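Local atomic coordinates of acetyl-CoA C-acetyltransferase (Syntrophomonas wolfei subsp. wolfei, PDB entry 7N7Z), a protein that probably catalyses the thiolase reaction, the reversible condensation of two acetyl-CoA molecules to acetoacetyl-CoA with release of free CoA. Residues D53-A58 and L115-E120. Residues are numbered along the deposited sequence; the frame is centred on the assembly and turned at random.
Sequences DEIVGA and LVTAVE
The flat groups here are backbone amides of two parallel strands, 54-58 and the 115-120 part of 113-121, with Ile55, Leu115 and Thr117 on one face of their sheet, Val56, Val116, Ala58 and Ala118 on the other, and hydrogen bonds joining the edges. Residues 54, 56 and 58 turn their polar groups to the second strand. Val56 N meets Leu115 O at 2.8 Å, nearly along the C=O axis. Leu115 N gives to Glu54 O at 3.0 Å; this donor, like Thr117 N at Val56 O and Val119 N at Ala58 O, stands above the carbonyl plane. The shortest bond, Ala58 N to Thr117 O at 2.5 Å, lies in that plane. Ile55 CG1 and Leu115 CG both stand anti to the backbone N, and the side chains run side by side, CD1 of Ile55 4.0 Å from CD2 of Leu115. The tip of Ile55 also crosses Thr117, its CD1 3.7 Å from Thr117 CG2. Thr117 carries OG1 in the crowded position (chi1 60°), 3.3 Å from Gly57 CA, and a water bridges this hydroxyl to Ala58 O. On the opposite face, CB of Ala58 and CB of Ala118 meet at 3.9 Å. Glu54 OE2 hydrogen-bonds Ser114 OG while OE1 forms a salt bridge with Arg97 NH2 of the second subunit. Strand 54-58 lies between parallel strands 84-89 and 113-121, which helix 94-107, packed on Val56 and Val116, links in a beta-alpha-beta crossover; helix 30-45 packs on Leu115 and Thr117, completing the alpha/beta layering of the thiolase fold.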
# COMPACT_ATOMS: atom_id res chain seq x y z
N ASP B 53 -39.08 3.27 -10.62
CA ASP B 53 -39.09 4.35 -9.64
C ASP B 53 -37.79 4.43 -8.84
O ASP B 53 -37.44 5.51 -8.36
CB ASP B 53 -40.27 4.17 -8.69
CG ASP B 53 -41.60 4.42 -9.36
OD1 ASP B 53 -41.72 5.43 -10.08
OD2 ASP B 53 -42.52 3.60 -9.18
N GLU B 54 -37.08 3.32 -8.68
CA GLU B 54 -35.89 3.31 -7.85
C GLU B 54 -35.06 2.07 -8.17
O GLU B 54 -35.51 1.17 -8.88
CB GLU B 54 -36.24 3.33 -6.36
CG GLU B 54 -36.86 2.03 -5.85
CD GLU B 54 -37.08 2.02 -4.35
OE1 GLU B 54 -36.43 2.83 -3.65
OE2 GLU B 54 -37.90 1.21 -3.87
N ILE B 55 -33.85 2.05 -7.63
CA ILE B 55 -33.03 0.85 -7.56
C ILE B 55 -32.57 0.69 -6.12
O ILE B 55 -32.07 1.64 -5.51
CB ILE B 55 -31.82 0.90 -8.51
CG1 ILE B 55 -31.03 -0.41 -8.42
CG2 ILE B 55 -30.93 2.09 -8.20
CD1 ILE B 55 -29.86 -0.49 -9.37
N VAL B 56 -32.77 -0.50 -5.56
CA VAL B 56 -32.22 -0.87 -4.26
C VAL B 56 -31.12 -1.88 -4.53
O VAL B 56 -31.39 -3.04 -4.88
CB VAL B 56 -33.30 -1.44 -3.33
CG1 VAL B 56 -32.73 -1.65 -1.93
CG2 VAL B 56 -34.51 -0.51 -3.28
N GLY B 57 -29.87 -1.45 -4.37
CA GLY B 57 -28.72 -2.27 -4.70
C GLY B 57 -28.16 -2.96 -3.47
O GLY B 57 -27.93 -2.32 -2.43
N ALA B 58 -27.93 -4.26 -3.59
CA ALA B 58 -27.37 -5.07 -2.52
C ALA B 58 -25.93 -5.45 -2.86
O ALA B 58 -25.63 -5.81 -4.00
CB ALA B 58 -28.20 -6.33 -2.29
N LEU B 115 -36.44 -1.68 -8.92
CA LEU B 115 -35.40 -2.59 -9.34
C LEU B 115 -34.54 -2.96 -8.14
O LEU B 115 -34.15 -2.08 -7.36
CB LEU B 115 -34.54 -1.96 -10.44
CG LEU B 115 -33.28 -2.73 -10.84
CD1 LEU B 115 -33.63 -4.13 -11.32
CD2 LEU B 115 -32.51 -1.97 -11.92
N VAL B 116 -34.26 -4.24 -7.98
CA VAL B 116 -33.38 -4.73 -6.92
C VAL B 116 -32.21 -5.44 -7.59
O VAL B 116 -32.42 -6.39 -8.36
CB VAL B 116 -34.10 -5.67 -5.95
CG1 VAL B 116 -33.13 -6.20 -4.90
CG2 VAL B 116 -35.26 -4.95 -5.28
N THR B 117 -31.00 -4.99 -7.30
CA THR B 117 -29.78 -5.63 -7.78
C THR B 117 -29.00 -6.16 -6.58
O THR B 117 -28.96 -5.52 -5.53
CB THR B 117 -28.91 -4.67 -8.58
OG1 THR B 117 -28.53 -3.56 -7.76
CG2 THR B 117 -29.65 -4.16 -9.81
N ALA B 118 -28.40 -7.33 -6.75
CA ALA B 118 -27.61 -7.97 -5.70
C ALA B 118 -26.36 -8.54 -6.35
O ALA B 118 -26.46 -9.36 -7.27
CB ALA B 118 -28.41 -9.07 -5.00
N VAL B 119 -25.19 -8.10 -5.90
CA VAL B 119 -23.95 -8.41 -6.59
C VAL B 119 -22.82 -8.56 -5.57
O VAL B 119 -22.81 -7.91 -4.52
CB VAL B 119 -23.59 -7.34 -7.64
CG1 VAL B 119 -23.32 -6.00 -6.96
CG2 VAL B 119 -22.38 -7.78 -8.45
N GLU B 120 -21.87 -9.43 -5.90
CA GLU B 120 -20.63 -9.55 -5.15
C GLU B 120 -19.57 -10.08 -6.11
O GLU B 120 -19.67 -11.21 -6.57
CB GLU B 120 -20.78 -10.46 -3.94
CG GLU B 120 -19.74 -10.22 -2.86
CD GLU B 120 -19.85 -8.84 -2.26
OE1 GLU B 120 -20.92 -8.51 -1.73
OE2 GLU B 120 -18.85 -8.08 -2.31
O HOH W 1 -26.17 -4.01 -6.00